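Local atomic coordinates of 4-alpha-glucanotransferase (Streptococcus agalactiae, PDB entry 6M6T), a protein that belongs to the 4-alpha-glucanotransferase family, as an amylomaltase also named disproportionating enzyme, and is built on a TIM-barrel fold. Residues 11-14 and 15-18; 204-208 and 209-213; 281-284 and 285-289; 431-434 and 435-438. One frame throughout, in Å; residues are numbered along the deposited sequence.

Interaction 1: residues 11-14 and 15-18; sequences MHIT and SLPG
Met11 extends its side chain past Ser15 to Leu16, and its terminal methyl carries the contact with the serine: CE of Met11 lies 3.5 Å from CB of Ser15 and equally close to the carbonyl oxygen of that residue. The sulfur meets Leu16, SD of Met11 standing 4.1 Å from CD1 of Leu16, and the two side chains cross obliquely instead of running along each other. Leu16 has CG beside its own backbone N (chi1 -86°), which turns its branches back over the preceding turn; CD1 of Leu16 comes to 3.8 Å from O of His12. Its other branch makes a looser approach to the isoleucine, with CD2 of Leu16 4.4 Å from CG2 of Ile13.

The backbone here makes a beta turn, closed by Ser15 N donating to His12 O at 2.8 Å with an N-H...O angle of 149°. Ile13 and Thr14, its two central residues, both have helical backbone angles. The hydroxyl of Ser15 reaches back to His12 through a water, which accepts from His12 N at 2.6 Å and lies 2.8 Å from Ser15 OG. His12 is thereby tied to Ser15 through both its carbonyl and its amide. Ser15 OG also has a weak bond to Trp472 O.

The segment leaves strand 6-10 and leads toward helix 27-38. Met11 O accepts from Trp44 NE1 of strand 43-45, while Met11 packs on Phe32 and Leu16 on Ala29 of helix 27-38.

Interaction 2: residues 204-208 and 209-213; sequences EYAND and KGIQI
Ala206, at the end of helix 182-208, accepts from Ile211 N in a Schellman motif, with Gly210 as its C-prime residue. The two bonds that define the motif are Ile211 N to Ala206 O (2.9 Å, N-H...O angle 143°) and Gly210 N to Asn207 O (2.9 Å, 148°). In both, the donor stands well above the plane of the carbonyl it meets, as the chain swings back over the helix end. Gly210 has positive phi, the conformation that makes the reversal possible.

The amide of Lys209, the first residue to leave helical backbone angles, is shared. Its main bond goes to Tyr205 O at 3.1 Å, approaching nearly along the C=O axis, and a weak one goes to Ala206 O. Ala206 O therefore takes two donors, and the carbonyls of Tyr205, Ala206 and Asn207 are all met by amides from just past the helix. Ile211 O receives a CA-H...O contact from Asn207 CA at 3.4 Å.

Lys209 also has a side-chain role: its bent chain runs obliquely to the Tyr205 ring, and NZ of Lys209 makes only a weak bond to Tyr205 OH at 3.2 Å. That hydroxyl has its stronger partner in Asp34 OD1 on helix 27-38, against which Lys209 and Ile211 also pack. Past the turn, Ile213 N is satisfied by Asp291 OD2 as strand 212-217 begins.

The apolar side of the reversal rests on Ile211, whose CG2 is anti to its backbone N; that places CG2 of Ile211 4.0 Å from CB of Ala206.

Interaction 3: residues 281-284 and 285-289; sequences YRIQ and SGVKM
Tyr281 O accepts from Ser285 N in one of the i to i+4 backbone bonds that make this stretch of helix 277-289 regular. The bond measures 3.0 Å and is nearly straight, with an N-H...O angle of 169°. Val287 N meets Ile283 O just as directly, at 2.9 Å and 169°. The bonds of Gly286 N and Lys288 N are more bent: Gly286 N to Arg282 O, also 2.9 Å, has an angle of 131°, and the same amide makes a weak second bond to Ile283 O. Lys288 N to Gln284 O, at 3.1 Å, continues the series.

Among side-chain polar groups, Ser285 OG turns back along the helix and gives a weak bond to Arg282 O at 3.4 Å. Arg282 O thus has a second, weaker partner besides Gly286 N. The guanidinium of Arg282 has its partner outside the two segments, Pro218 O, bonded by NH2.

The apolar contact is a single one, between branched residues one helical turn apart. CG2 of Ile283 is anti to its own backbone N and comes to 4.2 Å from CG1 of Val287, the two side chains running aslant to each other.

Around the helix, Ile283 packs on Ile331 and Leu335 of helix 324-335 and, together with Arg282, on Met217 of strand 212-217. At the C-terminal end Met289 settles against Tyr196 and Phe200 of helix 182-208, so helix 277-289 lies against helices 324-335 and 182-208 and against strand 212-217.

Interaction 4: residues 431-434 and 435-438; sequences TVLR and TLYA
Val432 and Leu436 are joined by an almost linear bond in the alpha-helix 428-438: Leu436 N to Val432 O is 2.8 Å with an N-H...O angle of 178°. Thr435 N to Thr431 O (3.1 Å, 166°) and Tyr437 N to Leu433 O (3.0 Å) are the neighbouring i to i+4 bonds. Ala438 N to Arg434 O, also 3.0 Å, is more bent, at 135°. Thr435 adds its hydroxyl as a weak second donor to Thr431 O, the OG1 lying beside its own backbone N.

Two side chains have their stronger polar partners elsewhere. Arg434 NH2 forms a salt bridge with Glu489 on helix 481-493, and Tyr437 OH is hydrogen-bonded to Thr446 OG1 on strand 443-447. The helix is thereby tied to helix 481-493 and to barrel strand 443-447.

Leu433, Leu436 and Tyr437 pack on that strand, through Thr446 and Thr444. Leu433 and Leu436 lie side by side and point the same way, while the Tyr437 ring stands obliquely by the Leu433 carbonyl; CD2 of Leu433 is 4.5 Å from CE1 of Tyr437. The leucine pair meets branch to branch, with CD2 of Leu433 4.0 Å from CD2 of Leu436.

How the interactions relate
None of the residues in the four contacts belongs to the glycan pockets, but two side chains come fairly near the ligand: that of Arg282 is about 9 Å from the bound 1,5-anhydro-D-glucitol, and that of His12 about 12 Å. Interactions 1 and 2 share strand 43-45 and helix 27-38 as neighbours, with centres about 17 Å apart. Interaction 2 leads into strand 212-217, on which interaction 3 also packs; their nearest atoms are about 5 Å apart without touching. Interaction 4 stands farthest from interaction 3, about 33 Å between centres, yet Tyr437 makes a weak bond to Ser7 of strand 6-10, which leads into interaction 1.

Interaction 1: residues 11-14 and 15-18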
ATOM      1  N   MET A  11      -4.584   3.490  -8.526  1.00 44.43           N
ATOM      2  CA  MET A  11      -4.345   4.857  -8.081  1.00 41.21           C
ATOM      3  C   MET A  11      -4.457   4.946  -6.568  1.00 38.56           C
ATOM      4  O   MET A  11      -5.522   4.687  -5.995  1.00 36.91           O
ATOM      5  CB  MET A  11      -5.326   5.834  -8.699  1.00 43.23           C
ATOM      6  CG  MET A  11      -4.650   7.101  -9.061  1.00 43.97           C
ATOM      7  SD  MET A  11      -5.806   8.444  -9.162  1.00 64.59           S
ATOM      8  CE  MET A  11      -4.592   9.644  -9.608  1.00 48.21           C
ATOM      9  N   HIS A  12      -3.388   5.373  -5.925  1.00 34.54           N
ATOM     10  CA  HIS A  12      -3.444   5.501  -4.488  1.00 41.68           C
ATOM     11  C   HIS A  12      -4.218   6.754  -4.099  1.00 44.69           C
ATOM     12  O   HIS A  12      -4.207   7.767  -4.808  1.00 43.37           O
ATOM     13  CB  HIS A  12      -2.036   5.550  -3.900  1.00 41.65           C
ATOM     14  CG  HIS A  12      -2.003   5.290  -2.432  1.00 38.86           C
ATOM     15  ND1 HIS A  12      -0.909   5.578  -1.651  1.00 40.99           N
ATOM     16  CD2 HIS A  12      -2.938   4.771  -1.600  1.00 41.46           C
ATOM     17  CE1 HIS A  12      -1.165   5.237  -0.399  1.00 41.74           C
ATOM     18  NE2 HIS A  12      -2.392   4.749  -0.340  1.00 36.74           N
ATOM     19  N   ILE A  13      -4.886   6.667  -2.947  1.00 40.91           N
ATOM     20  CA  ILE A  13      -5.549   7.807  -2.333  1.00 39.69           C
ATOM     21  C   ILE A  13      -4.660   9.044  -2.323  1.00 41.33           C
ATOM     22  O   ILE A  13      -5.156  10.169  -2.345  1.00 38.71           O
ATOM     23  CB  ILE A  13      -5.983   7.418  -0.912  1.00 40.39           C
ATOM     24  CG1 ILE A  13      -6.580   6.006  -0.920  1.00 35.62           C
ATOM     25  CG2 ILE A  13      -6.926   8.470  -0.335  1.00 39.05           C
ATOM     26  CD1 ILE A  13      -8.004   5.952  -1.290  1.00 38.98           C
ATOM     27  N   THR A  14      -3.337   8.874  -2.291  1.00 46.41           N
ATOM     28  CA  THR A  14      -2.505  10.071  -2.220  1.00 48.53           C
ATOM     29  C   THR A  14      -2.532  10.834  -3.540  1.00 43.32           C
ATOM     30  O   THR A  14      -2.434  12.061  -3.540  1.00 44.39           O
ATOM     31  CB  THR A  14      -1.062   9.724  -1.790  1.00 44.26           C
ATOM     32  OG1 THR A  14      -0.275   9.269  -2.900  1.00 37.51           O
ATOM     33  CG2 THR A  14      -1.071   8.670  -0.727  1.00 35.12           C
ATOM     34  N   SER A  15      -2.716  10.142  -4.661  1.00 46.08           N
ATOM     35  CA  SER A  15      -2.600  10.780  -5.970  1.00 48.39           C
ATOM     36  C   SER A  15      -3.862  11.529  -6.402  1.00 45.97           C
ATOM     37  O   SER A  15      -3.822  12.248  -7.410  1.00 42.26           O
ATOM     38  CB  SER A  15      -2.227   9.739  -7.033  1.00 42.71           C
ATOM     39  OG  SER A  15      -1.268   8.822  -6.556  1.00 44.90           O
ATOM     40  N   LEU A  16      -4.970  11.378  -5.678  1.00 42.05           N
ATOM     41  CA  LEU A  16      -6.161  12.181  -5.917  1.00 46.38           C
ATOM     42  C   LEU A  16      -5.782  13.660  -5.895  1.00 49.87           C
ATOM     43  O   LEU A  16      -4.748  14.019  -5.325  1.00 49.13           O
ATOM     44  CB  LEU A  16      -7.226  11.882  -4.862  1.00 43.51           C
ATOM     45  CG  LEU A  16      -8.197  10.714  -5.066  1.00 49.10           C
ATOM     46  CD1 LEU A  16      -7.511   9.430  -5.556  1.00 47.49           C
ATOM     47  CD2 LEU A  16      -8.898  10.453  -3.757  1.00 45.71           C
ATOM     48  N   PRO A  17      -6.557  14.595  -6.471  1.00 57.89           N
ATOM     49  CA  PRO A  17      -6.236  15.993  -6.390  1.00 51.23           C
ATOM     50  C   PRO A  17      -6.970  16.624  -5.205  1.00 56.29           C
ATOM     51  O   PRO A  17      -7.781  15.967  -4.592  1.00 47.32           O
ATOM     52  CB  PRO A  17      -6.766  16.559  -7.699  1.00 51.25           C
ATOM     53  CG  PRO A  17      -7.501  15.426  -8.351  1.00 53.06           C
ATOM     54  CD  PRO A  17      -7.739  14.403  -7.271  1.00 58.86           C
ATOM     55  N   GLY A  18      -6.634  17.878  -4.900  1.00 66.35           N
ATOM     56  CA  GLY A  18      -7.278  18.594  -3.782  1.00 63.62           C
ATOM     57  C   GLY A  18      -6.575  19.876  -3.408  1.00 64.20           C
ATOM     58  O   GLY A  18      -5.704  20.325  -4.132  1.00 69.46           O
TER
HETATM   59  O   HOH W   1      -1.527   6.223  -7.543  1.00 36.75           O

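Interaction 2: residues 204-208 and 209-213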
ATOM      1  N   GLU A 204     -18.092   2.199   1.490  1.00 48.99           N
ATOM      2  CA  GLU A 204     -19.509   1.900   1.316  1.00 53.52           C
ATOM      3  C   GLU A 204     -20.062   2.547   0.042  1.00 55.86           C
ATOM      4  O   GLU A 204     -20.799   1.905  -0.716  1.00 56.86           O
ATOM      5  CB  GLU A 204     -20.292   2.350   2.557  1.00 55.51           C
ATOM      6  CG  GLU A 204     -21.674   1.707   2.715  1.00 59.49           C
ATOM      7  CD  GLU A 204     -22.804   2.527   2.089  1.00 80.91           C
ATOM      8  OE1 GLU A 204     -22.499   3.481   1.336  1.00 85.86           O
ATOM      9  OE2 GLU A 204     -23.998   2.213   2.341  1.00 81.94           O
ATOM     10  N   TYR A 205     -19.716   3.810  -0.216  1.00 53.08           N
ATOM     11  CA  TYR A 205     -20.073   4.424  -1.491  1.00 48.94           C
ATOM     12  C   TYR A 205     -19.597   3.557  -2.656  1.00 49.98           C
ATOM     13  O   TYR A 205     -20.386   3.150  -3.527  1.00 52.13           O
ATOM     14  CB  TYR A 205     -19.461   5.822  -1.565  1.00 51.05           C
ATOM     15  CG  TYR A 205     -19.929   6.662  -2.730  1.00 52.69           C
ATOM     16  CD1 TYR A 205     -21.213   7.197  -2.761  1.00 51.27           C
ATOM     17  CD2 TYR A 205     -19.078   6.934  -3.795  1.00 53.58           C
ATOM     18  CE1 TYR A 205     -21.636   7.971  -3.830  1.00 51.99           C
ATOM     19  CE2 TYR A 205     -19.487   7.708  -4.866  1.00 54.09           C
ATOM     20  CZ  TYR A 205     -20.766   8.228  -4.880  1.00 58.18           C
ATOM     21  OH  TYR A 205     -21.175   8.992  -5.960  1.00 58.64           O
ATOM     22  N   ALA A 206     -18.310   3.219  -2.645  1.00 48.82           N
ATOM     23  CA  ALA A 206     -17.734   2.421  -3.714  1.00 45.81           C
ATOM     24  C   ALA A 206     -18.489   1.109  -3.891  1.00 49.75           C
ATOM     25  O   ALA A 206     -18.923   0.777  -5.001  1.00 48.03           O
ATOM     26  CB  ALA A 206     -16.261   2.164  -3.418  1.00 43.98           C
ATOM     27  N   ASN A 207     -18.671   0.355  -2.802  1.00 51.41           N
ATOM     28  CA  ASN A 207     -19.311  -0.955  -2.894  1.00 48.91           C
ATOM     29  C   ASN A 207     -20.722  -0.836  -3.461  1.00 50.45           C
ATOM     30  O   ASN A 207     -21.114  -1.610  -4.346  1.00 47.09           O
ATOM     31  CB  ASN A 207     -19.340  -1.634  -1.516  1.00 48.08           C
ATOM     32  CG  ASN A 207     -17.973  -2.208  -1.097  1.00 49.07           C
ATOM     33  OD1 ASN A 207     -17.048  -2.294  -1.905  1.00 47.99           O
ATOM     34  ND2 ASN A 207     -17.855  -2.607   0.170  1.00 46.00           N
ATOM     35  N   ASP A 208     -21.491   0.144  -2.995  1.00 54.96           N
ATOM     36  CA  ASP A 208     -22.863   0.245  -3.470  1.00 58.03           C
ATOM     37  C   ASP A 208     -22.972   0.773  -4.895  1.00 56.36           C
ATOM     38  O   ASP A 208     -24.061   0.701  -5.480  1.00 51.45           O
ATOM     39  CB  ASP A 208     -23.684   1.106  -2.514  1.00 60.04           C
ATOM     40  CG  ASP A 208     -23.916   0.414  -1.181  1.00 70.26           C
ATOM     41  OD1 ASP A 208     -23.012   0.470  -0.317  1.00 71.17           O
ATOM     42  OD2 ASP A 208     -24.991  -0.210  -1.012  1.00 73.53           O
ATOM     43  N   LYS A 209     -21.888   1.284  -5.476  1.00 54.11           N
ATOM     44  CA  LYS A 209     -21.874   1.508  -6.916  1.00 45.04           C
ATOM     45  C   LYS A 209     -21.280   0.340  -7.715  1.00 47.02           C
ATOM     46  O   LYS A 209     -20.930   0.528  -8.884  1.00 49.90           O
ATOM     47  CB  LYS A 209     -21.114   2.787  -7.245  1.00 42.12           C
ATOM     48  CG  LYS A 209     -21.679   4.005  -6.580  1.00 47.38           C
ATOM     49  CD  LYS A 209     -22.426   4.873  -7.564  1.00 49.76           C
ATOM     50  CE  LYS A 209     -22.271   6.332  -7.217  1.00 62.05           C
ATOM     51  NZ  LYS A 209     -23.490   6.928  -6.555  1.00 70.26           N
ATOM     52  N   GLY A 210     -21.126  -0.844  -7.126  1.00 46.17           N
ATOM     53  CA  GLY A 210     -20.470  -1.932  -7.834  1.00 41.95           C
ATOM     54  C   GLY A 210     -18.955  -1.851  -7.942  1.00 48.60           C
ATOM     55  O   GLY A 210     -18.356  -2.711  -8.608  1.00 47.61           O
ATOM     56  N   ILE A 211     -18.314  -0.870  -7.299  1.00 47.67           N
ATOM     57  CA  ILE A 211     -16.860  -0.707  -7.328  1.00 47.56           C
ATOM     58  C   ILE A 211     -16.242  -1.413  -6.123  1.00 48.85           C
ATOM     59  O   ILE A 211     -16.623  -1.147  -4.975  1.00 46.63           O
ATOM     60  CB  ILE A 211     -16.477   0.780  -7.340  1.00 48.63           C
ATOM     61  CG1 ILE A 211     -16.802   1.374  -8.699  1.00 45.64           C
ATOM     62  CG2 ILE A 211     -14.981   0.960  -7.019  1.00 44.23           C
ATOM     63  CD1 ILE A 211     -16.355   0.463  -9.846  1.00 45.33           C
ATOM     64  N   GLN A 212     -15.267  -2.292  -6.380  1.00 47.08           N
ATOM     65  CA  GLN A 212     -14.591  -3.068  -5.345  1.00 40.06           C
ATOM     66  C   GLN A 212     -13.147  -2.603  -5.165  1.00 42.84           C
ATOM     67  O   GLN A 212     -12.468  -2.271  -6.146  1.00 41.60           O
ATOM     68  CB  GLN A 212     -14.620  -4.547  -5.697  1.00 43.55           C
ATOM     69  CG  GLN A 212     -16.010  -5.103  -5.953  1.00 52.88           C
ATOM     70  CD  GLN A 212     -16.302  -6.304  -5.087  1.00 56.22           C
ATOM     71  OE1 GLN A 212     -15.696  -7.371  -5.256  1.00 54.03           O
ATOM     72  NE2 GLN A 212     -17.216  -6.133  -4.131  1.00 57.06           N
ATOM     73  N   ILE A 213     -12.675  -2.608  -3.904  1.00 39.61           N
ATOM     74  CA  ILE A 213     -11.358  -2.085  -3.523  1.00 39.27           C
ATOM     75  C   ILE A 213     -10.363  -3.227  -3.335  1.00 42.46           C
ATOM     76  O   ILE A 213     -10.594  -4.148  -2.539  1.00 43.12           O
ATOM     77  CB  ILE A 213     -11.444  -1.248  -2.233  1.00 40.80           C
ATOM     78  CG1 ILE A 213     -12.399  -0.073  -2.429  1.00 38.98           C
ATOM     79  CG2 ILE A 213     -10.055  -0.769  -1.799  1.00 30.24           C
ATOM     80  CD1 ILE A 213     -11.932   0.890  -3.503  1.00 37.95           C
TER

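Interaction 3: residues 281-284 and 285-289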
ATOM      1  N   TYR A 281      -5.106 -12.631  12.339  1.00 47.10           N
ATOM      2  CA  TYR A 281      -5.672 -11.327  12.676  1.00 47.13           C
ATOM      3  C   TYR A 281      -5.382 -10.288  11.590  1.00 45.14           C
ATOM      4  O   TYR A 281      -6.265  -9.496  11.216  1.00 47.42           O
ATOM      5  CB  TYR A 281      -5.131 -10.914  14.046  1.00 48.83           C
ATOM      6  CG  TYR A 281      -5.034  -9.446  14.336  1.00 53.00           C
ATOM      7  CD1 TYR A 281      -6.134  -8.730  14.784  1.00 50.54           C
ATOM      8  CD2 TYR A 281      -3.823  -8.786  14.210  1.00 53.55           C
ATOM      9  CE1 TYR A 281      -6.035  -7.379  15.069  1.00 61.85           C
ATOM     10  CE2 TYR A 281      -3.712  -7.447  14.494  1.00 55.77           C
ATOM     11  CZ  TYR A 281      -4.816  -6.742  14.926  1.00 63.21           C
ATOM     12  OH  TYR A 281      -4.688  -5.395  15.207  1.00 68.05           O
ATOM     13  N   ARG A 282      -4.165 -10.291  11.052  1.00 38.40           N
ATOM     14  CA  ARG A 282      -3.838  -9.383   9.956  1.00 45.64           C
ATOM     15  C   ARG A 282      -4.769  -9.605   8.765  1.00 48.64           C
ATOM     16  O   ARG A 282      -5.408  -8.663   8.275  1.00 40.47           O
ATOM     17  CB  ARG A 282      -2.379  -9.567   9.536  1.00 43.62           C
ATOM     18  CG  ARG A 282      -1.352  -8.909  10.450  1.00 46.61           C
ATOM     19  CD  ARG A 282      -0.061  -8.596   9.699  1.00 43.72           C
ATOM     20  NE  ARG A 282      -0.235  -7.498   8.752  1.00 44.26           N
ATOM     21  CZ  ARG A 282       0.742  -7.006   8.000  1.00 47.07           C
ATOM     22  NH1 ARG A 282       1.963  -7.519   8.086  1.00 49.59           N
ATOM     23  NH2 ARG A 282       0.500  -6.006   7.164  1.00 45.06           N
ATOM     24  N   ILE A 283      -4.865 -10.864   8.308  1.00 47.64           N
ATOM     25  CA  ILE A 283      -5.687 -11.224   7.151  1.00 45.01           C
ATOM     26  C   ILE A 283      -7.154 -10.919   7.412  1.00 43.31           C
ATOM     27  O   ILE A 283      -7.878 -10.473   6.514  1.00 44.63           O
ATOM     28  CB  ILE A 283      -5.487 -12.713   6.799  1.00 46.07           C
ATOM     29  CG1 ILE A 283      -4.053 -12.995   6.336  1.00 46.17           C
ATOM     30  CG2 ILE A 283      -6.442 -13.131   5.731  1.00 43.37           C
ATOM     31  CD1 ILE A 283      -3.755 -12.526   4.933  1.00 42.44           C
ATOM     32  N   GLN A 284      -7.622 -11.166   8.640  1.00 43.88           N
ATOM     33  CA  GLN A 284      -9.023 -10.921   8.966  1.00 47.06           C
ATOM     34  C   GLN A 284      -9.346  -9.434   8.878  1.00 47.80           C
ATOM     35  O   GLN A 284     -10.341  -9.024   8.252  1.00 45.43           O
ATOM     36  CB  GLN A 284      -9.331 -11.476  10.363  1.00 42.42           C
ATOM     37  CG  GLN A 284     -10.813 -11.660  10.669  1.00 52.93           C
ATOM     38  CD  GLN A 284     -11.082 -12.509  11.905  1.00 59.42           C
ATOM     39  OE1 GLN A 284     -11.017 -12.027  13.043  1.00 61.98           O
ATOM     40  NE2 GLN A 284     -11.406 -13.777  11.685  1.00 60.83           N
ATOM     41  N   SER A 285      -8.489  -8.599   9.465  1.00 46.56           N
ATOM     42  CA  SER A 285      -8.755  -7.175   9.383  1.00 43.80           C
ATOM     43  C   SER A 285      -8.492  -6.636   7.982  1.00 41.97           C
ATOM     44  O   SER A 285      -8.978  -5.552   7.652  1.00 46.07           O
ATOM     45  CB  SER A 285      -7.932  -6.433  10.432  1.00 43.50           C
ATOM     46  OG  SER A 285      -6.742  -5.918   9.865  1.00 59.19           O
ATOM     47  N   GLY A 286      -7.762  -7.375   7.146  1.00 40.25           N
ATOM     48  CA  GLY A 286      -7.538  -6.969   5.772  1.00 37.03           C
ATOM     49  C   GLY A 286      -8.765  -7.200   4.915  1.00 46.24           C
ATOM     50  O   GLY A 286      -9.194  -6.325   4.144  1.00 44.39           O
ATOM     51  N   VAL A 287      -9.353  -8.391   5.057  1.00 47.31           N
ATOM     52  CA  VAL A 287     -10.595  -8.696   4.356  1.00 42.80           C
ATOM     53  C   VAL A 287     -11.783  -7.903   4.906  1.00 43.84           C
ATOM     54  O   VAL A 287     -12.828  -7.843   4.257  1.00 48.41           O
ATOM     55  CB  VAL A 287     -10.868 -10.206   4.409  1.00 40.48           C
ATOM     56  CG1 VAL A 287      -9.613 -10.980   4.017  1.00 44.19           C
ATOM     57  CG2 VAL A 287     -11.353 -10.610   5.794  1.00 42.90           C
ATOM     58  N   LYS A 288     -11.682  -7.307   6.093  1.00 43.24           N
ATOM     59  CA  LYS A 288     -12.707  -6.320   6.422  1.00 42.65           C
ATOM     60  C   LYS A 288     -12.354  -4.928   5.904  1.00 44.97           C
ATOM     61  O   LYS A 288     -13.249  -4.166   5.519  1.00 45.33           O
ATOM     62  CB  LYS A 288     -12.980  -6.261   7.935  1.00 42.52           C
ATOM     63  CG  LYS A 288     -14.227  -5.408   8.251  1.00 50.24           C
ATOM     64  CD  LYS A 288     -14.437  -5.074   9.736  1.00 61.87           C
ATOM     65  CE  LYS A 288     -15.456  -3.917   9.918  1.00 55.67           C
ATOM     66  NZ  LYS A 288     -16.631  -4.270  10.775  1.00 59.01           N
ATOM     67  N   MET A 289     -11.067  -4.579   5.866  1.00 47.12           N
ATOM     68  CA  MET A 289     -10.695  -3.259   5.374  1.00 47.58           C
ATOM     69  C   MET A 289     -10.977  -3.121   3.889  1.00 47.02           C
ATOM     70  O   MET A 289     -11.178  -2.009   3.397  1.00 48.63           O
ATOM     71  CB  MET A 289      -9.216  -2.983   5.657  1.00 45.05           C
ATOM     72  CG  MET A 289      -8.950  -2.254   6.985  1.00 56.44           C
ATOM     73  SD  MET A 289      -9.539  -0.536   7.083  1.00 64.86           S
ATOM     74  CE  MET A 289      -8.787   0.229   5.629  1.00 45.00           C
TER

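Interaction 4: residues 431-434 and 435-438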
ATOM      1  N   THR A 431      -1.317   1.886 -27.063  1.00 45.62           N
ATOM      2  CA  THR A 431      -0.911   0.612 -27.642  1.00 45.58           C
ATOM      3  C   THR A 431      -0.835  -0.468 -26.568  1.00 47.03           C
ATOM      4  O   THR A 431      -1.570  -1.473 -26.608  1.00 48.18           O
ATOM      5  CB  THR A 431       0.445   0.749 -28.342  1.00 50.27           C
ATOM      6  OG1 THR A 431       0.505   1.977 -29.081  1.00 45.99           O
ATOM      7  CG2 THR A 431       0.674  -0.427 -29.301  1.00 51.05           C
ATOM      8  N   VAL A 432       0.059  -0.260 -25.593  1.00 46.11           N
ATOM      9  CA  VAL A 432       0.316  -1.281 -24.585  1.00 45.41           C
ATOM     10  C   VAL A 432      -0.979  -1.663 -23.893  1.00 44.08           C
ATOM     11  O   VAL A 432      -1.237  -2.846 -23.650  1.00 44.90           O
ATOM     12  CB  VAL A 432       1.387  -0.800 -23.582  1.00 50.56           C
ATOM     13  CG1 VAL A 432       1.537  -1.798 -22.416  1.00 42.57           C
ATOM     14  CG2 VAL A 432       2.721  -0.603 -24.280  1.00 51.19           C
ATOM     15  N   LEU A 433      -1.831  -0.676 -23.600  1.00 40.84           N
ATOM     16  CA  LEU A 433      -3.041  -0.958 -22.848  1.00 40.74           C
ATOM     17  C   LEU A 433      -4.071  -1.713 -23.684  1.00 47.86           C
ATOM     18  O   LEU A 433      -4.817  -2.552 -23.145  1.00 45.36           O
ATOM     19  CB  LEU A 433      -3.608   0.350 -22.319  1.00 45.44           C
ATOM     20  CG  LEU A 433      -2.910   0.883 -21.078  1.00 42.85           C
ATOM     21  CD1 LEU A 433      -3.225   2.347 -20.902  1.00 47.98           C
ATOM     22  CD2 LEU A 433      -3.405   0.101 -19.891  1.00 40.93           C
ATOM     23  N   ARG A 434      -4.126  -1.452 -24.997  1.00 50.17           N
ATOM     24  CA  ARG A 434      -4.953  -2.298 -25.857  1.00 50.83           C
ATOM     25  C   ARG A 434      -4.522  -3.752 -25.730  1.00 46.38           C
ATOM     26  O   ARG A 434      -5.349  -4.643 -25.465  1.00 48.46           O
ATOM     27  CB  ARG A 434      -4.879  -1.829 -27.318  1.00 48.05           C
ATOM     28  CG  ARG A 434      -5.725  -0.594 -27.612  1.00 49.87           C
ATOM     29  CD  ARG A 434      -6.618  -0.807 -28.838  1.00 59.09           C
ATOM     30  NE  ARG A 434      -7.751   0.119 -28.859  1.00 58.89           N
ATOM     31  CZ  ARG A 434      -7.629   1.426 -29.037  1.00 49.31           C
ATOM     32  NH1 ARG A 434      -6.433   1.954 -29.230  1.00 47.78           N
ATOM     33  NH2 ARG A 434      -8.704   2.199 -29.039  1.00 53.53           N
ATOM     34  N   THR A 435      -3.211  -4.004 -25.846  1.00 41.54           N
ATOM     35  CA  THR A 435      -2.746  -5.387 -25.737  1.00 39.98           C
ATOM     36  C   THR A 435      -3.051  -5.977 -24.360  1.00 43.95           C
ATOM     37  O   THR A 435      -3.622  -7.070 -24.264  1.00 47.09           O
ATOM     38  CB  THR A 435      -1.261  -5.503 -26.046  1.00 40.99           C
ATOM     39  OG1 THR A 435      -0.981  -4.845 -27.284  1.00 45.93           O
ATOM     40  CG2 THR A 435      -0.900  -6.959 -26.189  1.00 37.98           C
ATOM     41  N   LEU A 436      -2.680  -5.270 -23.285  1.00 44.11           N
ATOM     42  CA  LEU A 436      -2.975  -5.727 -21.922  1.00 36.65           C
ATOM     43  C   LEU A 436      -4.426  -6.156 -21.770  1.00 38.61           C
ATOM     44  O   LEU A 436      -4.724  -7.180 -21.151  1.00 38.08           O
ATOM     45  CB  LEU A 436      -2.663  -4.619 -20.910  1.00 37.31           C
ATOM     46  CG  LEU A 436      -3.110  -4.799 -19.446  1.00 34.73           C
ATOM     47  CD1 LEU A 436      -2.515  -6.016 -18.817  1.00 35.75           C
ATOM     48  CD2 LEU A 436      -2.718  -3.613 -18.630  1.00 35.29           C
ATOM     49  N   TYR A 437      -5.356  -5.354 -22.288  1.00 41.23           N
ATOM     50  CA  TYR A 437      -6.754  -5.702 -22.104  1.00 39.70           C
ATOM     51  C   TYR A 437      -7.166  -6.852 -22.999  1.00 42.12           C
ATOM     52  O   TYR A 437      -8.163  -7.522 -22.709  1.00 39.42           O
ATOM     53  CB  TYR A 437      -7.636  -4.476 -22.348  1.00 45.16           C
ATOM     54  CG  TYR A 437      -7.800  -3.645 -21.107  1.00 38.26           C
ATOM     55  CD1 TYR A 437      -6.718  -3.402 -20.278  1.00 39.57           C
ATOM     56  CD2 TYR A 437      -9.032  -3.130 -20.747  1.00 43.31           C
ATOM     57  CE1 TYR A 437      -6.851  -2.654 -19.139  1.00 43.05           C
ATOM     58  CE2 TYR A 437      -9.179  -2.377 -19.593  1.00 43.50           C
ATOM     59  CZ  TYR A 437      -8.081  -2.146 -18.797  1.00 37.98           C
ATOM     60  OH  TYR A 437      -8.202  -1.423 -17.646  1.00 38.12           O
ATOM     61  N   ALA A 438      -6.410  -7.111 -24.068  1.00 45.02           N
ATOM     62  CA  ALA A 438      -6.717  -8.257 -24.912  1.00 38.90           C
ATOM     63  C   ALA A 438      -6.284  -9.598 -24.323  1.00 38.91           C
ATOM     64  O   ALA A 438      -6.650 -10.633 -24.892  1.00 46.42           O
ATOM     65  CB  ALA A 438      -6.068  -8.076 -26.283  1.00 39.53           C
TER